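Local coordinates for P91 (Metagenome, PDB 4ZI5), which cleaves phosphotriesters promiscuously and, as a dienelactone hydrolase-like member of the alpha/beta hydrolase family, probably hydrolyses esters or lactones, at residues G30-D35 with G69-A74; V46-A51 with L73-H78; G166-S171 with D198-Q203. All blocks are in the same frame, centred on the assembly; numbering follows the deposited sequence. Where two conformers were deposited one is given.

Contact 1: residues G30-D35 with G69-A74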
ATOM      1  N   GLY A  30      18.697 -18.497  16.841  1.00 15.16           N
ATOM      2  CA  GLY A  30      18.214 -17.201  16.359  1.00 14.53           C
ATOM      3  C   GLY A  30      18.969 -16.046  17.011  1.00 15.12           C
ATOM      4  O   GLY A  30      19.779 -16.242  17.924  1.00 14.07           O
ATOM      5  N   GLU A  31      18.676 -14.826  16.566  1.00 15.80           N
ATOM      6  CA  GLU A  31      19.266 -13.624  17.142  1.00 15.60           C
ATOM      7  C   GLU A  31      18.171 -12.643  17.494  1.00 15.38           C
ATOM      8  O   GLU A  31      17.373 -12.260  16.635  1.00 14.66           O
ATOM      9  CB  GLU A  31      20.292 -12.972  16.171  1.00 17.67           C
ATOM     10  CG  GLU A  31      21.120 -11.885  16.829  1.00 17.99           C
ATOM     11  CD  GLU A  31      22.148 -11.313  15.904  1.00 18.59           C
ATOM     12  OE1 GLU A  31      23.330 -11.671  16.075  1.00 18.99           O
ATOM     13  OE2 GLU A  31      21.775 -10.535  14.997  1.00 17.35           O
ATOM     14  N   PHE A  32      18.144 -12.261  18.772  1.00 14.01           N
ATOM     15  CA  PHE A  32      17.090 -11.453  19.372  1.00 13.39           C
ATOM     16  C   PHE A  32      17.602 -10.031  19.549  1.00 13.74           C
ATOM     17  O   PHE A  32      18.651  -9.817  20.164  1.00 12.70           O
ATOM     18  CB  PHE A  32      16.708 -12.039  20.721  1.00 13.03           C
ATOM     19  CG  PHE A  32      15.638 -11.297  21.437  1.00 13.30           C
ATOM     20  CD1 PHE A  32      14.316 -11.371  21.015  1.00 13.54           C
ATOM     21  CD2 PHE A  32      15.940 -10.545  22.574  1.00 13.87           C
ATOM     22  CE1 PHE A  32      13.324 -10.709  21.691  1.00 12.92           C
ATOM     23  CE2 PHE A  32      14.955  -9.879  23.273  1.00 14.19           C
ATOM     24  CZ  PHE A  32      13.636  -9.970  22.841  1.00 13.88           C
ATOM     25  N   HIS A  33      16.830  -9.067  19.023  1.00 13.69           N
ATOM     26  CA  HIS A  33      17.170  -7.651  19.051  1.00 14.43           C
ATOM     27  C   HIS A  33      16.182  -6.860  19.874  1.00 14.36           C
ATOM     28  O   HIS A  33      14.961  -6.994  19.710  1.00 13.85           O
ATOM     29  CB  HIS A  33      17.187  -7.098  17.635  1.00 15.25           C
ATOM     30  CG  HIS A  33      18.245  -7.698  16.772  1.00 15.49           C
ATOM     31  ND1 HIS A  33      19.272  -6.956  16.245  1.00 16.24           N
ATOM     32  CD2 HIS A  33      18.437  -8.971  16.343  1.00 15.41           C
ATOM     33  CE1 HIS A  33      20.065  -7.745  15.542  1.00 15.92           C
ATOM     34  NE2 HIS A  33      19.577  -8.968  15.574  1.00 15.99           N
ATOM     35  N   TRP A  34      16.707  -6.012  20.752  1.00 15.00           N
ATOM     36  CA  TRP A  34      15.861  -5.140  21.559  1.00 15.72           C
ATOM     37  C   TRP A  34      16.628  -3.870  21.979  1.00 16.67           C
ATOM     38  O   TRP A  34      17.876  -3.816  21.910  1.00 16.18           O
ATOM     39  CB  TRP A  34      15.293  -5.916  22.779  1.00 15.53           C
ATOM     40  CG  TRP A  34      16.235  -6.000  23.937  1.00 15.73           C
ATOM     41  CD1 TRP A  34      16.140  -5.310  25.133  1.00 15.82           C
ATOM     42  CD2 TRP A  34      17.440  -6.785  24.022  1.00 15.12           C
ATOM     43  NE1 TRP A  34      17.217  -5.618  25.932  1.00 16.29           N
ATOM     44  CE2 TRP A  34      18.017  -6.530  25.283  1.00 14.93           C
ATOM     45  CE3 TRP A  34      18.086  -7.669  23.153  1.00 14.67           C
ATOM     46  CZ2 TRP A  34      19.220  -7.124  25.694  1.00 14.80           C
ATOM     47  CZ3 TRP A  34      19.298  -8.256  23.564  1.00 14.79           C
ATOM     48  CH2 TRP A  34      19.846  -7.973  24.812  1.00 14.28           C
ATOM     49  N   ASP A  35      15.861  -2.849  22.362  1.00 16.41           N
ATOM     50  CA  ASP A  35      16.422  -1.616  22.922  1.00 18.93           C
ATOM     51  C   ASP A  35      16.506  -1.759  24.442  1.00 20.42           C
ATOM     52  O   ASP A  35      15.476  -1.778  25.119  1.00 18.97           O
ATOM     53  CB  ASP A  35      15.508  -0.439  22.546  1.00 20.08           C
ATOM     54  CG  ASP A  35      16.060   0.925  22.962  1.00 21.65           C
ATOM     55  OD1 ASP A  35      17.124   1.042  23.616  1.00 23.56           O
ATOM     56  OD2 ASP A  35      15.428   1.909  22.561  1.00 21.86           O
ATOM     57  N   GLY A  69      11.006   0.266  18.516  1.00 19.68           N
ATOM     58  CA  GLY A  69      10.401  -0.029  19.809  1.00 19.15           C
ATOM     59  C   GLY A  69       9.910  -1.473  19.982  1.00 18.42           C
ATOM     60  O   GLY A  69       9.249  -1.774  20.962  1.00 19.27           O
ATOM     61  N   PHE A  70      10.234  -2.368  19.047  1.00 16.60           N
ATOM     62  CA  PHE A  70       9.812  -3.762  19.135  1.00 15.99           C
ATOM     63  C   PHE A  70      10.934  -4.652  19.688  1.00 15.69           C
ATOM     64  O   PHE A  70      12.089  -4.257  19.769  1.00 16.32           O
ATOM     65  CB  PHE A  70       9.362  -4.250  17.757  1.00 16.69           C
ATOM     66  CG  PHE A  70       8.265  -3.401  17.168  1.00 16.84           C
ATOM     67  CD1 PHE A  70       7.037  -3.347  17.778  1.00 18.71           C
ATOM     68  CD2 PHE A  70       8.505  -2.601  16.076  1.00 18.10           C
ATOM     69  CE1 PHE A  70       6.015  -2.522  17.274  1.00 19.25           C
ATOM     70  CE2 PHE A  70       7.509  -1.798  15.561  1.00 18.62           C
ATOM     71  CZ  PHE A  70       6.271  -1.745  16.169  1.00 18.45           C
ATOM     72  N   ALA A  71      10.563  -5.843  20.083  1.00 14.99           N
ATOM     73  CA  ALA A  71      11.515  -6.895  20.399  1.00 14.83           C
ATOM     74  C   ALA A  71      11.467  -7.861  19.225  1.00 14.64           C
ATOM     75  O   ALA A  71      10.393  -8.351  18.888  1.00 15.81           O
ATOM     76  CB  ALA A  71      11.101  -7.576  21.678  1.00 14.79           C
ATOM     77  N   ALA A  72      12.598  -8.128  18.583  1.00 13.13           N
ATOM     78  CA  ALA A  72      12.572  -8.831  17.288  1.00 13.07           C
ATOM     79  C   ALA A  72      13.514 -10.020  17.273  1.00 13.77           C
ATOM     80  O   ALA A  72      14.670  -9.866  17.624  1.00 14.97           O
ATOM     81  CB  ALA A  72      12.952  -7.882  16.154  1.00 13.04           C
ATOM     82  N   LEU A  73      13.011 -11.180  16.873  1.00 13.64           N
ATOM     83  CA  LEU A  73      13.838 -12.366  16.717  1.00 14.00           C
ATOM     84  C   LEU A  73      14.047 -12.711  15.257  1.00 13.98           C
ATOM     85  O   LEU A  73      13.105 -13.066  14.557  1.00 13.76           O
ATOM     86  CB  LEU A  73      13.192 -13.577  17.382  1.00 14.78           C
ATOM     87  CG  LEU A  73      14.018 -14.867  17.297  1.00 15.28           C
ATOM     88  CD1 LEU A  73      15.225 -14.813  18.234  1.00 15.80           C
ATOM     89  CD2 LEU A  73      13.164 -16.064  17.635  1.00 16.34           C
ATOM     90  N   ALA A  74      15.290 -12.610  14.824  1.00 14.21           N
ATOM     91  CA  ALA A  74      15.704 -13.113  13.513  1.00 14.37           C
ATOM     92  C   ALA A  74      15.817 -14.624  13.620  1.00 14.12           C
ATOM     93  O   ALA A  74      16.646 -15.139  14.388  1.00 13.81           O
ATOM     94  CB  ALA A  74      17.001 -12.465  13.096  1.00 14.19           C
TER
HETATM   95  O   HOH W   1      12.986  -2.665  21.896  1.00 20.08           O
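Phe32 and Leu73 both carry CG anti to the backbone N (chi1 180° and -178°), and these torsions bring the Phe32 ring out beside Ala71 and the Leu73 branch back to the base of Phe32. The ring tip approaches obliquely, with Phe32 CZ 3.7 Å from Ala71 CB, while Leu73 CD1 lies 4.0 Å from Phe32 CB. The two residues form a non-hydrogen-bonded pair of an antiparallel ladder between strands 26-34 and 71-74, which joins the N-terminal hairpin to the central sheet of the alpha/beta hydrolase fold. The segment axes run 162° apart. Hydrogen-bonded pairs sit on either side of Phe32-Leu73. At His33-Ala72, His33 N gives a nearly straight bond of 2.7 Å to Ala72 O; at Glu31-Ala74, Ala74 N reaches Glu31 O at 2.8 Å, and in both pairs the reverse N-H...O bond completes the ring. An alanine at Phe32 would probably open a gap beside Ala71 where the ring tip lay, leaving that methyl without its aromatic neighbour. The other sheet face holds His33, Glu31, Ala72 and Ala74. There His33 NE2 bonds Glu31 OE2 at 2.8 Å, meeting the carboxylate on its anti side and somewhat out of plane, which ties two alternate residues of one strand together and should limit rotation of the imidazole. Helix 56-67 covers this face, with His33 and Ala72 both touching Ala62. At one end of the ladder Gly30 CA lies 3.3 Å from Ala74 O, where a side chain would collide with that oxygen. Beyond the other end a water continues the pairing, accepting from Asp35 N at 2.9 Å and donating to Phe70 O at 2.8 Å.

Contact 2: residues V46-A51 with L73-H78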
ATOM      1  N   VAL A  46       8.726 -11.759  14.882  0.50 12.37           N
ATOM      2  CA  VAL A  46       9.625 -12.756  14.304  0.50 13.04           C
ATOM      3  C   VAL A  46       9.995 -12.336  12.904  0.50 13.17           C
ATOM      4  O   VAL A  46       9.116 -11.956  12.134  0.50 13.59           O
ATOM      5  CB  VAL A  46       8.961 -14.145  14.172  0.50 13.21           C
ATOM      6  CG1 VAL A  46       9.993 -15.158  13.699  0.50 13.24           C
ATOM      7  CG2 VAL A  46       8.376 -14.588  15.495  0.50 13.01           C
ATOM      8  N   VAL A  47      11.282 -12.417  12.568  1.00 12.72           N
ATOM      9  CA  VAL A  47      11.765 -12.044  11.247  1.00 12.83           C
ATOM     10  C   VAL A  47      12.215 -13.320  10.576  1.00 12.64           C
ATOM     11  O   VAL A  47      13.195 -13.912  11.022  1.00 12.74           O
ATOM     12  CB  VAL A  47      12.928 -11.056  11.303  1.00 13.08           C
ATOM     13  CG1 VAL A  47      13.420 -10.712   9.891  1.00 13.02           C
ATOM     14  CG2 VAL A  47      12.537  -9.792  12.095  1.00 13.49           C
ATOM     15  N   PHE A  48      11.502 -13.746   9.532  1.00 12.02           N
ATOM     16  CA  PHE A  48      11.870 -14.926   8.770  1.00 12.06           C
ATOM     17  C   PHE A  48      12.757 -14.555   7.574  1.00 12.65           C
ATOM     18  O   PHE A  48      12.351 -13.771   6.722  1.00 12.44           O
ATOM     19  CB  PHE A  48      10.640 -15.707   8.314  1.00 12.25           C
ATOM     20  CG  PHE A  48       9.896 -16.382   9.441  1.00 11.91           C
ATOM     21  CD1 PHE A  48      10.454 -17.453  10.119  1.00 12.54           C
ATOM     22  CD2 PHE A  48       8.663 -15.905   9.879  1.00 12.30           C
ATOM     23  CE1 PHE A  48       9.797 -18.053  11.195  1.00 11.56           C
ATOM     24  CE2 PHE A  48       7.997 -16.518  10.930  1.00 12.04           C
ATOM     25  CZ  PHE A  48       8.587 -17.596  11.598  1.00 12.05           C
ATOM     26  N   PRO A  49      13.981 -15.107   7.512  1.00 13.02           N
ATOM     27  CA  PRO A  49      14.869 -14.722   6.420  1.00 13.69           C
ATOM     28  C   PRO A  49      14.528 -15.320   5.067  1.00 14.27           C
ATOM     29  O   PRO A  49      13.617 -16.133   4.935  1.00 12.99           O
ATOM     30  CB  PRO A  49      16.258 -15.218   6.867  1.00 13.96           C
ATOM     31  CG  PRO A  49      16.081 -15.830   8.198  1.00 13.86           C
ATOM     32  CD  PRO A  49      14.650 -15.983   8.502  1.00 13.84           C
ATOM     33  N   GLU A  50      15.285 -14.889   4.061  1.00 14.89           N
ATOM     34  CA  GLU A  50      15.233 -15.531   2.764  1.00 16.19           C
ATOM     35  C   GLU A  50      15.739 -16.961   2.873  1.00 17.23           C
ATOM     36  O   GLU A  50      16.291 -17.385   3.931  1.00 15.16           O
ATOM     37  CB  GLU A  50      16.074 -14.745   1.757  1.00 18.46           C
ATOM     38  CG  GLU A  50      15.550 -13.349   1.469  1.00 19.64           C
ATOM     39  CD  GLU A  50      16.118 -12.786   0.189  1.00 23.42           C
ATOM     40  OE1 GLU A  50      17.350 -12.743   0.079  1.00 24.98           O
ATOM     41  OE2 GLU A  50      15.349 -12.416  -0.723  1.00 24.73           O
ATOM     42  N   ALA A  51      15.534 -17.708   1.790  1.00 17.09           N
ATOM     43  CA  ALA A  51      15.934 -19.118   1.696  1.00 18.92           C
ATOM     44  C   ALA A  51      17.390 -19.398   2.038  1.00 19.18           C
ATOM     45  O   ALA A  51      17.705 -20.482   2.549  1.00 18.80           O
ATOM     46  CB  ALA A  51      15.616 -19.656   0.300  1.00 19.52           C
ATOM     47  N   LEU A  73      13.011 -11.180  16.873  1.00 13.64           N
ATOM     48  CA  LEU A  73      13.838 -12.366  16.717  1.00 14.00           C
ATOM     49  C   LEU A  73      14.047 -12.711  15.257  1.00 13.98           C
ATOM     50  O   LEU A  73      13.105 -13.066  14.557  1.00 13.76           O
ATOM     51  CB  LEU A  73      13.192 -13.577  17.382  1.00 14.78           C
ATOM     52  CG  LEU A  73      14.018 -14.867  17.297  1.00 15.28           C
ATOM     53  CD1 LEU A  73      15.225 -14.813  18.234  1.00 15.80           C
ATOM     54  CD2 LEU A  73      13.164 -16.064  17.635  1.00 16.34           C
ATOM     55  N   ALA A  74      15.290 -12.610  14.824  1.00 14.21           N
ATOM     56  CA  ALA A  74      15.704 -13.113  13.513  1.00 14.37           C
ATOM     57  C   ALA A  74      15.817 -14.624  13.620  1.00 14.12           C
ATOM     58  O   ALA A  74      16.646 -15.139  14.388  1.00 13.81           O
ATOM     59  CB  ALA A  74      17.001 -12.465  13.096  1.00 14.19           C
ATOM     60  N   ALA A  75      14.906 -15.308  12.916  1.00 12.83           N
ATOM     61  CA  ALA A  75      14.702 -16.732  13.060  1.00 13.72           C
ATOM     62  C   ALA A  75      15.770 -17.549  12.317  1.00 13.62           C
ATOM     63  O   ALA A  75      16.284 -17.125  11.285  1.00 12.65           O
ATOM     64  CB  ALA A  75      13.324 -17.114  12.565  1.00 13.85           C
ATOM     65  N   ASP A  76      16.084 -18.714  12.870  1.00 14.81           N
ATOM     66  CA  ASP A  76      16.902 -19.719  12.201  1.00 15.17           C
ATOM     67  C   ASP A  76      15.981 -20.850  11.764  1.00 15.73           C
ATOM     68  O   ASP A  76      15.644 -21.729  12.589  1.00 16.99           O
ATOM     69  CB  ASP A  76      17.975 -20.219  13.160  1.00 15.15           C
ATOM     70  CG  ASP A  76      18.825 -21.368  12.578  1.00 15.81           C
ATOM     71  OD1 ASP A  76      18.763 -21.605  11.352  1.00 15.36           O
ATOM     72  OD2 ASP A  76      19.494 -22.082  13.372  1.00 15.20           O
ATOM     73  N   MET A  77      15.570 -20.859  10.496  1.00 15.73           N
ATOM     74  CA  MET A  77      14.719 -21.959   9.992  1.00 17.28           C
ATOM     75  C   MET A  77      15.502 -23.242   9.734  1.00 18.24           C
ATOM     76  O   MET A  77      15.012 -24.326  10.029  1.00 19.04           O
ATOM     77  CB  MET A  77      13.949 -21.579   8.725  1.00 17.59           C
ATOM     78  CG  MET A  77      12.852 -20.576   8.959  1.00 17.40           C
ATOM     79  SD  MET A  77      11.470 -21.192   9.916  1.00 17.00           S
ATOM     80  CE  MET A  77      10.646 -22.207   8.693  1.00 17.38           C
ATOM     81  N   HIS A  78      16.718 -23.112   9.201  1.00 18.21           N
ATOM     82  CA  HIS A  78      17.488 -24.264   8.771  1.00 19.18           C
ATOM     83  C   HIS A  78      18.076 -25.071   9.907  1.00 19.26           C
ATOM     84  O   HIS A  78      18.216 -26.289   9.780  1.00 19.34           O
ATOM     85  CB  HIS A  78      18.576 -23.828   7.800  1.00 19.11           C
ATOM     86  CG  HIS A  78      18.047 -23.131   6.591  1.00 19.84           C
ATOM     87  ND1 HIS A  78      16.807 -23.407   6.050  1.00 20.93           N
ATOM     88  CD2 HIS A  78      18.593 -22.179   5.809  1.00 19.77           C
ATOM     89  CE1 HIS A  78      16.610 -22.639   4.999  1.00 20.85           C
ATOM     90  NE2 HIS A  78      17.681 -21.891   4.826  1.00 20.42           N
TER
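Phe48 turns its CD1-CE1 bond to both Met77 and Ala75. The Met77 chain is bent at both chi2 and chi3, which curls the sulfur back to the phenyl group in a Met-aromatic contact: SD is 3.8 Å from Phe48 CE1 and approaches obliquely, 65° off the ring normal. Ala75 CB approaches the same ring bond, also obliquely, 3.8 Å from Phe48 CD1. In the conformer modelled here, Val46 CG1 lies over one face of the same ring, offset toward its rim, and also touches Ala75 CB at 4.0 Å, so the three side chains touch one another. Beneath these side chains the backbones pair in parallel, Val47 N bonding Leu73 O and Ala75 N bonding Val47 O at 2.9 Å in an almost straight line. This ladder joins the two strands of a beta-alpha-beta unit, 42-48 and 71-74, with helix 56-67 between them, in the central sheet of the alpha/beta hydrolase fold. Helices 100-115 and 132-142 cover Phe48 from outside the pair. Past the strand ends the Pro49 ring lies against the carbonyl of Ala75, its CG 3.4 Å from Ala75 O, a buried oxygen that has no hydrogen-bond partner. The Glu50 side chain packs on Cys131 and His154, where Cys131 fits the nucleophile elbow pattern and may mark the active site. Farther along, the segments meet again through a side chain: His78 NE2 donates to Ala51 O at 2.7 Å. The oxygen lies close to the imidazole plane, whereas the donor is tilted 35° from the carbonyl plane. Tyr96 OH bonds the other nitrogen, His78 ND1.

Contact 3: residues G166-S171 with D198-Q203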
ATOM      1  N   GLY A 166     -10.379 -20.340   7.020  1.00 18.34           N
ATOM      2  CA  GLY A 166     -10.862 -19.681   8.212  1.00 18.87           C
ATOM      3  C   GLY A 166      -9.858 -19.548   9.358  1.00 18.27           C
ATOM      4  O   GLY A 166     -10.179 -18.947  10.377  1.00 17.89           O
ATOM      5  N   ARG A 167      -8.642 -20.067   9.210  1.00 18.34           N
ATOM      6  CA  ARG A 167      -7.740 -20.148  10.351  1.00 19.33           C
ATOM      7  C   ARG A 167      -6.889 -18.921  10.612  1.00 18.54           C
ATOM      8  O   ARG A 167      -6.433 -18.716  11.735  1.00 16.75           O
ATOM      9  CB  ARG A 167      -6.854 -21.370  10.237  1.00 21.70           C
ATOM     10  CG  ARG A 167      -7.661 -22.664  10.154  1.00 24.50           C
ATOM     11  CD  ARG A 167      -6.940 -23.778  10.863  1.00 28.41           C
ATOM     12  NE  ARG A 167      -7.185 -25.109  10.304  1.00 30.69           N
ATOM     13  CZ  ARG A 167      -7.032 -26.250  10.979  1.00 31.65           C
ATOM     14  NH1 ARG A 167      -7.279 -27.410  10.375  1.00 32.81           N
ATOM     15  NH2 ARG A 167      -6.635 -26.250  12.250  1.00 31.57           N
ATOM     16  N   ILE A 168      -6.662 -18.088   9.594  1.00 17.74           N
ATOM     17  CA  ILE A 168      -5.810 -16.926   9.820  1.00 16.37           C
ATOM     18  C   ILE A 168      -6.478 -15.972  10.798  1.00 15.88           C
ATOM     19  O   ILE A 168      -7.619 -15.556  10.569  1.00 14.80           O
ATOM     20  CB  ILE A 168      -5.501 -16.168   8.512  1.00 16.35           C
ATOM     21  CG1 ILE A 168      -4.611 -17.038   7.636  1.00 16.76           C
ATOM     22  CG2 ILE A 168      -4.782 -14.855   8.807  1.00 16.20           C
ATOM     23  CD1 ILE A 168      -4.531 -16.575   6.186  1.00 17.17           C
ATOM     24  N   GLN A 169      -5.803 -15.637  11.899  0.50 16.37           N
ATOM     25  CA  GLN A 169      -6.349 -14.625  12.832  0.50 16.53           C
ATOM     26  C   GLN A 169      -5.613 -13.270  12.730  0.50 16.40           C
ATOM     27  O   GLN A 169      -6.084 -12.296  13.290  0.50 17.77           O
ATOM     28  CB  GLN A 169      -6.529 -15.131  14.280  0.50 18.32           C
ATOM     29  CG  GLN A 169      -5.335 -15.582  15.074  0.50 18.79           C
ATOM     30  CD  GLN A 169      -5.738 -16.133  16.452  0.50 20.17           C
ATOM     31  OE1 GLN A 169      -5.718 -15.417  17.469  0.50 20.97           O
ATOM     32  NE2 GLN A 169      -6.097 -17.411  16.489  0.50 20.84           N
ATOM     33  N   SER A 170      -4.517 -13.190  11.972  1.00 15.09           N
ATOM     34  CA  SER A 170      -3.753 -11.964  11.875  1.00 15.40           C
ATOM     35  C   SER A 170      -4.259 -11.085  10.761  1.00 14.13           C
ATOM     36  O   SER A 170      -4.847 -11.562   9.787  1.00 14.58           O
ATOM     37  CB  SER A 170      -2.286 -12.278  11.558  1.00 15.50           C
ATOM     38  OG  SER A 170      -2.126 -12.918  10.288  1.00 17.77           O
ATOM     39  N   SER A 171      -3.990  -9.790  10.891  0.50 13.37           N
ATOM     40  CA  SER A 171      -3.978  -8.891   9.738  0.50 12.51           C
ATOM     41  C   SER A 171      -2.911  -9.398   8.781  0.50 12.87           C
ATOM     42  O   SER A 171      -1.913 -10.024   9.205  0.50 12.66           O
ATOM     43  CB  SER A 171      -3.614  -7.481  10.170  0.50 12.37           C
ATOM     44  OG  SER A 171      -3.903  -6.530   9.169  0.50 11.69           O
ATOM     45  N   ASP A 198     -12.584 -15.559   3.516  1.00 18.10           N
ATOM     46  CA  ASP A 198     -12.503 -15.632   4.970  1.00 17.88           C
ATOM     47  C   ASP A 198     -12.632 -14.299   5.661  1.00 17.76           C
ATOM     48  O   ASP A 198     -12.657 -14.269   6.875  1.00 18.98           O
ATOM     49  CB  ASP A 198     -11.182 -16.317   5.391  1.00 18.10           C
ATOM     50  CG  ASP A 198     -11.131 -17.770   4.953  1.00 18.22           C
ATOM     51  OD1 ASP A 198     -12.201 -18.309   4.553  1.00 18.65           O
ATOM     52  OD2 ASP A 198     -10.044 -18.392   4.981  1.00 17.93           O
ATOM     53  N   LYS A 199     -12.713 -13.217   4.889  1.00 18.09           N
ATOM     54  CA  LYS A 199     -12.796 -11.858   5.385  1.00 18.43           C
ATOM     55  C   LYS A 199     -11.648 -11.491   6.317  1.00 16.94           C
ATOM     56  O   LYS A 199     -11.823 -10.835   7.331  1.00 16.01           O
ATOM     57  CB  LYS A 199     -14.156 -11.596   6.031  1.00 21.07           C
ATOM     58  CG  LYS A 199     -15.337 -11.797   5.070  1.00 25.01           C
ATOM     59  CD  LYS A 199     -16.656 -11.613   5.804  1.00 28.75           C
ATOM     60  CE  LYS A 199     -17.851 -11.672   4.855  1.00 34.65           C
ATOM     61  NZ  LYS A 199     -18.013 -13.013   4.209  1.00 38.40           N
ATOM     62  N   VAL A 200     -10.465 -11.948   5.950  1.00 15.70           N
ATOM     63  CA  VAL A 200      -9.226 -11.579   6.634  1.00 14.74           C
ATOM     64  C   VAL A 200      -9.075 -10.062   6.508  1.00 14.29           C
ATOM     65  O   VAL A 200      -9.511  -9.483   5.513  1.00 14.95           O
ATOM     66  CB  VAL A 200      -8.033 -12.325   5.973  1.00 14.75           C
ATOM     67  CG1 VAL A 200      -6.654 -11.821   6.453  1.00 14.29           C
ATOM     68  CG2 VAL A 200      -8.165 -13.838   6.189  1.00 15.51           C
ATOM     69  N   ASP A 201      -8.481  -9.422   7.501  1.00 13.40           N
ATOM     70  CA  ASP A 201      -8.058  -8.027   7.381  1.00 13.80           C
ATOM     71  C   ASP A 201      -6.785  -7.970   6.536  1.00 14.29           C
ATOM     72  O   ASP A 201      -5.692  -8.136   7.057  1.00 13.96           O
ATOM     73  CB  ASP A 201      -7.799  -7.414   8.765  1.00 14.38           C
ATOM     74  CG  ASP A 201      -7.239  -5.995   8.676  1.00 14.94           C
ATOM     75  OD1 ASP A 201      -7.594  -5.289   7.707  1.00 16.05           O
ATOM     76  OD2 ASP A 201      -6.459  -5.590   9.557  1.00 13.23           O
ATOM     77  N   TRP A 202      -6.958  -7.778   5.225  1.00 13.77           N
ATOM     78  CA  TRP A 202      -5.871  -7.937   4.284  1.00 13.51           C
ATOM     79  C   TRP A 202      -5.615  -6.714   3.410  1.00 13.18           C
ATOM     80  O   TRP A 202      -6.530  -5.933   3.120  1.00 13.08           O
ATOM     81  CB  TRP A 202      -6.056  -9.173   3.414  1.00 13.99           C
ATOM     82  CG  TRP A 202      -7.152  -9.140   2.372  1.00 14.45           C
ATOM     83  CD1 TRP A 202      -8.480  -9.442   2.543  1.00 14.91           C
ATOM     84  CD2 TRP A 202      -6.980  -8.877   0.985  1.00 14.57           C
ATOM     85  NE1 TRP A 202      -9.145  -9.358   1.357  1.00 14.33           N
ATOM     86  CE2 TRP A 202      -8.251  -8.998   0.375  1.00 14.40           C
ATOM     87  CE3 TRP A 202      -5.873  -8.534   0.192  1.00 15.02           C
ATOM     88  CZ2 TRP A 202      -8.444  -8.797  -0.999  1.00 14.32           C
ATOM     89  CZ3 TRP A 202      -6.072  -8.290  -1.176  1.00 14.55           C
ATOM     90  CH2 TRP A 202      -7.351  -8.415  -1.748  1.00 14.48           C
ATOM     91  N   GLN A 203      -4.349  -6.580   3.012  1.00 13.54           N
ATOM     92  CA  GLN A 203      -3.940  -5.665   1.968  1.00 13.22           C
ATOM     93  C   GLN A 203      -2.907  -6.339   1.096  1.00 12.90           C
ATOM     94  O   GLN A 203      -2.084  -7.117   1.592  1.00 11.68           O
ATOM     95  CB  GLN A 203      -3.279  -4.422   2.516  1.00 13.55           C
ATOM     96  CG  GLN A 203      -3.992  -3.676   3.617  1.00 13.64           C
ATOM     97  CD  GLN A 203      -3.122  -2.580   4.161  1.00 13.89           C
ATOM     98  OE1 GLN A 203      -2.967  -1.534   3.529  1.00 13.75           O
ATOM     99  NE2 GLN A 203      -2.519  -2.810   5.341  1.00 13.71           N
TER
HETATM  100  O   HOH W   2      -8.025 -17.601   6.666  1.00 18.34           O
HETATM  101  O   HOH W   3      -7.581 -10.831   9.775  1.00 13.68           O
HETATM  102  O   HOH W   4      -3.231  -5.496   6.550  1.00 15.82           O
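Asp198 OD2 is gripped by Gly166 N at 2.8 Å, which meets it from above the carboxylate plane, and by a water 2.7 Å away. That water also accepts a long bond from Ile168 N, so a single carboxylate oxygen holds residues 166-168 at two points. Next along, the two methyls of Val200 meet the loop: CG2 lies 4.2 Å from Ile168 CB, and CG1 touches Ser170 O. The same Ser170 O takes a bond from a second water, which accepts from Asp201 N, bridging the two backbones. At the far end Ser171, modelled in two conformers, in one of them donates from OG to Asp201 OD2 at 2.8 Å, and a third water links this OG to Gln203 NE2. Here the loop after strand 149-153 meets the end of helix 185-198 and the start of strand 202-207, the last strand of this subunit's sheet, which continues antiparallel into the second subunit through Gln203. Asp201 OD1 forms a salt bridge with Arg236 of the second subunit. With that arginine on one oxygen and, in the modelled conformer, the Ser171 hydroxyl on the other, Asp201 probably stays ionised and couples this loop to the dimer interface.

Overall arrangement
From the N terminus, contact 1 closes a loop that begins after strand 26-34, contains strand 42-48 and helix 56-67, and ends on strand 71-74. Contact 2 opens within that loop, at 46-51, and ends on the same part of the chain, at 73-78, overlapping contact 1 at Leu73 and Ala74. Strand 71-74 thus lies between 26-34 on one side, antiparallel, and 42-48 on the other, parallel. Contact 3 follows in series and closes a later loop that carries strand 171-177 and helix 185-198. It lies on the same sheet, its centre about 25 Å from that of contact 1 and about 22 Å from that of contact 2, beside the second subunit.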